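Local coordinates for lysyl oxidase (Pichia pastoris, PDB 1W7C), which oxidises lysyl side chains and other primary amines to aldehydes, using a copper ion and a protein-derived topaquinone in each subunit, at the interface of chains A and B. Residues are numbered along the deposited sequence; one frame, centred on the assembly and turned at random. Chains: chain A/B, Lysyl oxidase.

The three contacts are neighbouring patches of one two-fold symmetric interface, and each has a twin with the chains exchanged. Their C-alpha centres are about 21 Å apart for contacts 1 and 2, 17 Å for contacts 1 and 3, and 19 Å for contacts 2 and 3. They share no residue but are linked along the chain: A:Gln423 of contact 2 just precedes strand 425-433 of contact 1, and B:Arg280 of contact 3 just precedes strand 284-286, which starts with B:Arg284 of contact 2. Charged, aromatic and backbone-directed contacts thus fasten the same two subunits at spaced points.

Contact 1: the interface of chains A and B. Residues chain A 402, 404, 406, 428, 430, 443, 445; chain B 407-408.
B:Asp407 meets A:Lys445 tip to tip, its carboxylate OD2 lying 2.8 Å from the ammonium NZ in a salt bridge that is also a hydrogen bond. The lysine chain leaves with CG anti to the backbone N (chi1 -179°) and bends at its last two torsions, which turns NZ toward its acceptors. On its own side NZ also donates to A:Glu406 OE1 at 2.8 Å and to A:Asn428 OD1 at 2.8 Å, so three oxygens grip it. A:Glu406 OE1 is reached on its opposite face by the amide A:Asn404 ND2, 3.1 Å away. This knot is the tight part. Beside it, A:Arg430 holds the main-chain oxygen of B:Asp407 end-on, with NH1 to O and NH2 to O each 2.8 Å. The oxygen lies at the guanidinium edge, in its plane, although both bonds are bent (141° and 137° at H). The other carboxylate oxygen, B:Asp407 OD1, is held more loosely, in a long salt bridge with A:Arg430 NH2 at 3.9 Å. On the watery side, water 1 joins B:Asp407 OD2 to A:Glu406 OE2, and these two acids, like-charged if both ionised, could be eased by the lysine and the water. The loop of B after strand 398-405 thus lands on strands 398-405, 425-433 and 440-446 of A, the last two of which come just before and after A:Tyr438, the topaquinone precursor, in sequence; the contact centre lies about 22 Å from active-site residue A:Asp358.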
loop_
_atom_site.group_PDB
_atom_site.type_symbol
_atom_site.label_atom_id
_atom_site.label_comp_id
_atom_site.label_asym_id
_atom_site.label_seq_id
_atom_site.Cartn_x
_atom_site.Cartn_y
_atom_site.Cartn_z
ATOM N N PHE A 402 9.293 3.107 17.766
ATOM C CA PHE A 402 9.787 4.366 17.257
ATOM C C PHE A 402 8.685 5.225 16.680
ATOM O O PHE A 402 7.655 4.722 16.211
ATOM C CB PHE A 402 10.919 4.195 16.217
ATOM C CG PHE A 402 10.506 3.481 14.945
ATOM C CD1 PHE A 402 10.530 2.102 14.881
ATOM C CD2 PHE A 402 10.144 4.205 13.813
ATOM C CE1 PHE A 402 10.187 1.430 13.714
ATOM C CE2 PHE A 402 9.800 3.536 12.634
ATOM C CZ PHE A 402 9.824 2.157 12.590
ATOM N N ASN A 404 7.833 7.582 13.663
ATOM C CA ASN A 404 8.226 8.004 12.325
ATOM C C ASN A 404 7.619 9.352 11.991
ATOM O O ASN A 404 6.605 9.727 12.574
ATOM C CB ASN A 404 7.805 6.973 11.255
ATOM C CG ASN A 404 8.527 7.168 9.940
ATOM O OD1 ASN A 404 9.702 7.613 9.916
ATOM N ND2 ASN A 404 7.860 6.828 8.819
ATOM N N GLU A 406 6.028 10.389 8.658
ATOM C CA GLU A 406 5.703 9.862 7.356
ATOM C C GLU A 406 6.022 10.894 6.274
ATOM O O GLU A 406 6.048 12.083 6.539
ATOM C CB GLU A 406 4.228 9.466 7.261
ATOM C CG GLU A 406 3.755 8.416 8.252
ATOM C CD GLU A 406 4.445 7.087 8.129
ATOM O OE1 GLU A 406 4.845 6.519 9.165
ATOM O OE2 GLU A 406 4.530 6.581 6.977
ATOM N N ASN A 428 5.310 3.266 15.826
ATOM C CA ASN A 428 5.651 2.063 15.094
ATOM C C ASN A 428 6.243 1.059 16.055
ATOM O O ASN A 428 7.160 1.403 16.810
ATOM C CB ASN A 428 6.678 2.404 14.010
ATOM C CG ASN A 428 6.114 3.290 12.935
ATOM O OD1 ASN A 428 5.532 2.768 11.966
ATOM N ND2 ASN A 428 6.130 4.621 13.145
ATOM N N ARG A 430 7.889 -2.735 15.753
ATOM C CA ARG A 430 8.404 -3.747 14.831
ATOM C C ARG A 430 9.093 -4.908 15.545
ATOM O O ARG A 430 9.762 -4.705 16.571
ATOM C CB ARG A 430 9.435 -3.117 13.887
ATOM C CG ARG A 430 10.306 -4.083 13.128
ATOM C CD ARG A 430 11.228 -3.406 12.115
ATOM N NE ARG A 430 10.461 -2.904 10.979
ATOM C CZ ARG A 430 10.507 -1.692 10.487
ATOM N NH1 ARG A 430 11.334 -0.785 10.993
ATOM N NH2 ARG A 430 9.734 -1.366 9.476
ATOM N N LEU A 443 5.239 -4.937 11.207
ATOM C CA LEU A 443 5.107 -3.551 11.629
ATOM C C LEU A 443 3.649 -3.268 12.001
ATOM O O LEU A 443 2.736 -3.665 11.309
ATOM C CB LEU A 443 5.580 -2.612 10.515
ATOM C CG LEU A 443 5.613 -1.143 10.860
ATOM C CD1 LEU A 443 6.657 -0.836 11.913
ATOM C CD2 LEU A 443 5.874 -0.323 9.622
ATOM N N LYS A 445 1.568 0.240 12.949
ATOM C CA LYS A 445 1.736 1.675 12.764
ATOM C C LYS A 445 0.444 2.379 13.174
ATOM O O LYS A 445 -0.632 2.100 12.623
ATOM C CB LYS A 445 2.044 1.914 11.287
ATOM C CG LYS A 445 2.277 3.397 10.974
ATOM C CD LYS A 445 2.428 3.652 9.464
ATOM C CE LYS A 445 3.753 3.096 8.891
ATOM N NZ LYS A 445 4.979 3.727 9.426
ATOM N N ASP B 407 10.913 3.588 6.369
ATOM C CA ASP B 407 10.832 3.079 7.732
ATOM C C ASP B 407 11.172 1.593 7.877
ATOM O O ASP B 407 11.124 1.069 8.969
ATOM C CB ASP B 407 9.452 3.383 8.351
ATOM C CG ASP B 407 8.295 2.572 7.735
ATOM O OD1 ASP B 407 8.512 1.527 7.118
ATOM O OD2 ASP B 407 7.091 2.918 7.859
ATOM N N TYR B 408 11.558 0.967 6.784
ATOM C CA TYR B 408 11.935 -0.452 6.730
ATOM C C TYR B 408 13.155 -0.548 5.796
ATOM O O TYR B 408 13.292 0.242 4.832
ATOM C CB TYR B 408 10.769 -1.324 6.218
ATOM C CG TYR B 408 10.419 -1.014 4.798
ATOM C CD1 TYR B 408 9.653 0.093 4.467
ATOM C CD2 TYR B 408 10.856 -1.830 3.765
ATOM C CE1 TYR B 408 9.342 0.392 3.144
ATOM C CE2 TYR B 408 10.544 -1.549 2.450
ATOM C CZ TYR B 408 9.803 -0.437 2.133
ATOM O OH TYR B 408 9.596 -0.136 0.812
HETATM O O HOH W 1 5.982 4.385 6.109
#

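Contact 2: the interface of chains A and B. Residues chain A 423, 692-693, 708, 713; chain B 284, 372-373, 723, 725.
A:Trp713 and B:Tyr373 both carry CG anti to the carbonyl carbon, beside the backbone N (chi1 -73° and -72°), and these torsions bring the phenol obliquely over one face of the indole. Phenol CZ of B:Tyr373 packs 3.4 Å from A:Trp713 CZ2. The hydroxyl OH lies 2.7 Å from the indole NE1, a donor and acceptor pair, but it stands out of the indole plane, so any hydrogen bond is strongly bent. The N-H points instead at water 2, in a weak but straight bond; that water also meets the carbonyl oxygens of A:Gln692 and A:Phe708. The far face of the phenol is covered by A:Val693, whose CG1 sits over the ring centre; the tyrosine is thus sandwiched between valine and tryptophan. A:Gln423 lies at the phenol's flank, CG 3.6 Å from B:Tyr373 CD2. B:Phe725 shares the indole face of A:Trp713 with the tyrosine, edge-to-face with the planes 85° apart. A:Phe708 CZ caps a face of that phenyl ring. B:Pro723 CG abuts the indole rim, 3.5 Å from A:Trp713 CE3. On the other side of the indole plane, off the CE3/CZ3 rim, the guanidinium of B:Arg284 is turned nearly parallel to the ring, and its NH1 reaches water 4, which in turn meets A:Trp713 O. By seating an aromatic side chain from the C-terminal part of one subunit against its partner, the contact helps hold the dimer together.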
loop_
_atom_site.group_PDB
_atom_site.type_symbol
_atom_site.label_atom_id
_atom_site.label_comp_id
_atom_site.label_asym_id
_atom_site.label_seq_id
_atom_site.Cartn_x
_atom_site.Cartn_y
_atom_site.Cartn_z
ATOM N N GLN A 423 0.918 17.539 10.094
ATOM C CA GLN A 423 1.972 16.533 9.959
ATOM C C GLN A 423 1.446 15.144 10.308
ATOM O O GLN A 423 0.380 14.982 10.891
ATOM C CB GLN A 423 3.198 16.880 10.824
ATOM C CG GLN A 423 3.800 18.205 10.532
ATOM C CD GLN A 423 4.971 18.458 11.430
ATOM O OE1 GLN A 423 4.797 18.968 12.518
ATOM N NE2 GLN A 423 6.157 18.074 11.003
ATOM N N GLN A 692 0.893 20.828 13.489
ATOM C CA GLN A 692 0.205 21.384 12.330
ATOM C C GLN A 692 0.582 22.849 12.179
ATOM O O GLN A 692 1.191 23.427 13.102
ATOM C CB GLN A 692 -1.312 21.151 12.432
ATOM C CG GLN A 692 -1.999 21.687 13.648
ATOM C CD GLN A 692 -3.506 21.470 13.564
ATOM O OE1 GLN A 692 -4.173 22.095 12.755
ATOM N NE2 GLN A 692 -4.048 20.629 14.447
ATOM N N VAL A 693 0.242 23.426 11.024
ATOM C CA VAL A 693 0.503 24.838 10.727
ATOM C C VAL A 693 -0.790 25.431 10.186
ATOM O O VAL A 693 -1.550 24.766 9.486
ATOM C CB VAL A 693 1.683 25.022 9.717
ATOM C CG1 VAL A 693 1.386 24.383 8.371
ATOM C CG2 VAL A 693 2.042 26.489 9.552
ATOM N N PHE A 708 2.259 28.076 14.420
ATOM C CA PHE A 708 2.922 26.777 14.568
ATOM C C PHE A 708 2.568 26.032 15.866
ATOM O O PHE A 708 3.124 24.969 16.138
ATOM C CB PHE A 708 4.444 26.964 14.529
ATOM C CG PHE A 708 4.971 27.463 13.216
ATOM C CD1 PHE A 708 5.456 28.747 13.079
ATOM C CD2 PHE A 708 5.019 26.620 12.125
ATOM C CE1 PHE A 708 5.975 29.190 11.852
ATOM C CE2 PHE A 708 5.534 27.042 10.907
ATOM C CZ PHE A 708 6.007 28.325 10.763
ATOM N N TRP A 713 10.336 26.222 14.794
ATOM C CA TRP A 713 11.118 25.682 13.670
ATOM C C TRP A 713 12.465 26.384 13.435
ATOM O O TRP A 713 13.190 26.036 12.509
ATOM C CB TRP A 713 10.296 25.724 12.382
ATOM C CG TRP A 713 9.191 24.699 12.333
ATOM C CD1 TRP A 713 8.009 24.726 12.999
ATOM C CD2 TRP A 713 9.184 23.494 11.559
ATOM N NE1 TRP A 713 7.255 23.621 12.684
ATOM C CE2 TRP A 713 7.953 22.847 11.790
ATOM C CE3 TRP A 713 10.091 22.901 10.678
ATOM C CZ2 TRP A 713 7.618 21.629 11.179
ATOM C CZ3 TRP A 713 9.751 21.699 10.061
ATOM C CH2 TRP A 713 8.531 21.088 10.314
ATOM N N ARG B 284 12.184 14.768 12.646
ATOM C CA ARG B 284 12.656 15.452 11.443
ATOM C C ARG B 284 13.627 14.516 10.726
ATOM O O ARG B 284 14.514 13.949 11.335
ATOM C CB ARG B 284 13.436 16.752 11.837
ATOM C CG ARG B 284 12.539 17.938 12.208
ATOM C CD ARG B 284 11.937 18.682 11.006
ATOM N NE ARG B 284 13.009 19.272 10.192
ATOM C CZ ARG B 284 13.619 20.418 10.413
ATOM N NH1 ARG B 284 13.238 21.204 11.402
ATOM N NH2 ARG B 284 14.586 20.822 9.602
ATOM N N GLY B 372 8.512 22.384 4.691
ATOM C CA GLY B 372 8.566 21.692 5.964
ATOM C C GLY B 372 7.384 20.782 6.220
ATOM O O GLY B 372 7.534 19.789 6.936
ATOM N N TYR B 373 6.223 21.100 5.645
ATOM C CA TYR B 373 4.990 20.391 5.913
ATOM C C TYR B 373 4.549 19.555 4.718
ATOM O O TYR B 373 4.286 18.363 4.822
ATOM C CB TYR B 373 3.898 21.382 6.308
ATOM C CG TYR B 373 4.118 21.954 7.695
ATOM C CD1 TYR B 373 4.958 23.032 7.902
ATOM C CD2 TYR B 373 3.528 21.359 8.809
ATOM C CE1 TYR B 373 5.185 23.511 9.175
ATOM C CE2 TYR B 373 3.741 21.850 10.099
ATOM C CZ TYR B 373 4.582 22.921 10.264
ATOM O OH TYR B 373 4.819 23.488 11.492
ATOM N N PRO B 723 13.077 25.514 7.621
ATOM C CA PRO B 723 12.581 25.515 6.251
ATOM C C PRO B 723 12.531 26.918 5.673
ATOM O O PRO B 723 12.448 27.889 6.417
ATOM C CB PRO B 723 11.159 24.931 6.394
ATOM C CG PRO B 723 11.261 24.083 7.617
ATOM C CD PRO B 723 12.155 24.841 8.546
ATOM N N PHE B 725 10.383 29.049 4.745
ATOM C CA PHE B 725 8.980 29.478 4.815
ATOM C C PHE B 725 8.791 30.827 4.103
ATOM O O PHE B 725 7.724 31.111 3.563
ATOM C CB PHE B 725 8.503 29.651 6.266
ATOM C CG PHE B 725 8.524 28.392 7.100
ATOM C CD1 PHE B 725 9.315 28.338 8.253
ATOM C CD2 PHE B 725 7.716 27.284 6.788
ATOM C CE1 PHE B 725 9.330 27.202 9.055
ATOM C CE2 PHE B 725 7.707 26.165 7.613
ATOM C CZ PHE B 725 8.532 26.128 8.740
HETATM O O HOH W 2 3.969 23.153 13.753
HETATM O O HOH W 3 6.758 17.410 8.080
HETATM O O HOH W 4 14.531 23.457 12.692
#

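Contact 3: the interface of chains A and B. Residues chain A 8-9, 11, 291-294; chain B 276-277, 280.
In this copper amine oxidase dimer, the N-terminal arm of A and the loop leading into its strand 294-296 receive a loop of B that runs up to strand 284-286. B:Arg280 reaches across with its chain extended from CG to NE (chi2 176°), delivering its guanidinium to main-chain oxygens of both A segments. NH1 and NH2 grip A:Glu9 O end-on, at 2.9 Å from NH1 to O and 3.2 Å from NH2 to O. The acceptor lies in the guanidinium plane, though A:Glu9 itself is poorly ordered. NH1 also donates to A:Arg291 O, 2.8 Å away, in a bent bond (124° at H) with the oxygen tilted from that plane. Packing on both faces restrains the guanidinium: A:Asn8 CB sits over the centre, 3.3 Å from B:Arg280 CZ, its amide nearly parallel to the guanidinium, while B:Leu277 CD2 backs the opposite face. A:Arg292 slides past in the reverse direction, bends at chi3, and gives NH1 to B:Arg280 O at 2.9 Å. Its CD packs 3.7 Å from B:Arg280 CB. The two branches of A:Val11 divide their contacts: CG1 meets the imidazole tip at B:His276 CE1, 3.9 Å away, and CG2 lies 3.9 Å from B:Leu277 CD2. B:Leu277 CG also covers one face of the imidazole. Water 5 bridges the carbonyl oxygens of A:Arg292 and B:His276.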
loop_
_atom_site.group_PDB
_atom_site.type_symbol
_atom_site.label_atom_id
_atom_site.label_comp_id
_atom_site.label_asym_id
_atom_site.label_seq_id
_atom_site.Cartn_x
_atom_site.Cartn_y
_atom_site.Cartn_z
ATOM N N ASN A 8 14.868 16.869 25.937
ATOM C CA ASN A 8 13.978 16.340 26.949
ATOM C C ASN A 8 14.280 14.860 27.174
ATOM O O ASN A 8 14.635 14.119 26.242
ATOM C CB ASN A 8 12.519 16.490 26.511
ATOM C CG ASN A 8 12.101 17.952 26.362
ATOM O OD1 ASN A 8 12.003 18.680 27.334
ATOM N ND2 ASN A 8 11.774 18.350 25.131
ATOM N N GLU A 9 14.071 14.390 28.389
ATOM C CA GLU A 9 14.321 12.971 28.712
ATOM C C GLU A 9 13.194 12.053 28.308
ATOM O O GLU A 9 12.052 12.490 28.128
ATOM C CB GLU A 9 14.602 12.853 30.229
ATOM C CG GLU A 9 15.818 13.618 30.712
ATOM C CD GLU A 9 17.137 13.101 30.155
ATOM O OE1 GLU A 9 17.331 11.868 30.117
ATOM O OE2 GLU A 9 17.988 13.936 29.766
ATOM N N VAL A 11 10.292 9.584 28.780
ATOM C CA VAL A 11 9.278 9.585 29.822
ATOM C C VAL A 11 8.821 8.175 30.087
ATOM O O VAL A 11 8.497 7.440 29.172
ATOM C CB VAL A 11 8.074 10.453 29.410
ATOM C CG1 VAL A 11 6.906 10.365 30.419
ATOM C CG2 VAL A 11 8.519 11.862 29.182
ATOM N N ARG A 291 11.928 12.157 22.788
ATOM C CA ARG A 291 10.983 11.087 22.488
ATOM C C ARG A 291 9.581 11.478 22.934
ATOM O O ARG A 291 9.383 12.084 23.991
ATOM C CB ARG A 291 11.455 9.874 23.235
ATOM C CG ARG A 291 10.592 8.644 23.044
ATOM C CD ARG A 291 10.983 7.518 23.944
ATOM N NE ARG A 291 12.253 6.917 23.573
ATOM C CZ ARG A 291 12.801 5.897 24.238
ATOM N NH1 ARG A 291 12.233 5.465 25.347
ATOM N NH2 ARG A 291 13.935 5.338 23.822
ATOM N N ARG A 292 8.599 11.097 22.117
ATOM C CA ARG A 292 7.199 11.517 22.320
ATOM C C ARG A 292 6.186 10.410 22.653
ATOM O O ARG A 292 4.980 10.666 22.679
ATOM C CB ARG A 292 6.702 12.332 21.104
ATOM C CG ARG A 292 7.668 13.429 20.678
ATOM C CD ARG A 292 7.116 14.514 19.830
ATOM N NE ARG A 292 6.215 13.963 18.812
ATOM C CZ ARG A 292 5.048 14.492 18.462
ATOM N NH1 ARG A 292 4.680 15.696 18.908
ATOM N NH2 ARG A 292 4.251 13.790 17.651
ATOM N N TRP A 293 6.706 9.201 22.888
ATOM C CA TRP A 293 5.954 8.078 23.421
ATOM C C TRP A 293 6.540 7.733 24.790
ATOM O O TRP A 293 7.690 8.006 25.083
ATOM C CB TRP A 293 5.980 6.869 22.459
ATOM C CG TRP A 293 7.350 6.399 22.054
ATOM C CD1 TRP A 293 8.073 6.824 20.981
ATOM C CD2 TRP A 293 8.140 5.364 22.679
ATOM N NE1 TRP A 293 9.281 6.168 20.929
ATOM C CE2 TRP A 293 9.359 5.278 21.963
ATOM C CE3 TRP A 293 7.975 4.553 23.811
ATOM C CZ2 TRP A 293 10.357 4.381 22.296
ATOM C CZ3 TRP A 293 8.969 3.662 24.139
ATOM C CH2 TRP A 293 10.157 3.594 23.395
ATOM N N ALA A 294 5.705 7.163 25.636
ATOM C CA ALA A 294 6.052 6.793 27.010
ATOM C C ALA A 294 5.762 5.322 27.242
ATOM O O ALA A 294 5.047 4.686 26.477
ATOM C CB ALA A 294 5.291 7.648 28.007
ATOM N N HIS B 276 -0.496 14.269 25.622
ATOM C CA HIS B 276 0.751 14.037 26.369
ATOM C C HIS B 276 1.951 14.014 25.421
ATOM O O HIS B 276 1.925 13.271 24.404
ATOM C CB HIS B 276 0.631 12.698 27.122
ATOM C CG HIS B 276 1.796 12.380 28.011
ATOM N ND1 HIS B 276 2.389 11.137 28.018
ATOM C CD2 HIS B 276 2.442 13.113 28.957
ATOM C CE1 HIS B 276 3.351 11.109 28.917
ATOM N NE2 HIS B 276 3.418 12.305 29.501
ATOM N N LEU B 277 2.955 14.831 25.717
ATOM C CA LEU B 277 4.182 14.934 24.945
ATOM C C LEU B 277 4.084 15.615 23.587
ATOM O O LEU B 277 5.080 15.704 22.860
ATOM C CB LEU B 277 4.914 13.603 24.895
ATOM C CG LEU B 277 5.092 12.928 26.248
ATOM C CD1 LEU B 277 5.810 11.602 26.057
ATOM C CD2 LEU B 277 5.743 13.831 27.253
ATOM N N ARG B 280 6.395 18.511 22.555
ATOM C CA ARG B 280 7.696 18.243 21.953
ATOM C C ARG B 280 7.480 18.187 20.448
ATOM O O ARG B 280 6.513 17.609 19.960
ATOM C CB ARG B 280 8.273 16.906 22.443
ATOM C CG ARG B 280 8.486 16.815 23.941
ATOM C CD ARG B 280 8.965 15.447 24.434
ATOM N NE ARG B 280 9.111 15.498 25.893
ATOM C CZ ARG B 280 9.801 14.644 26.626
ATOM N NH1 ARG B 280 10.483 13.666 26.055
ATOM N NH2 ARG B 280 9.879 14.823 27.948
HETATM O O HOH W 5 2.498 10.753 23.673
#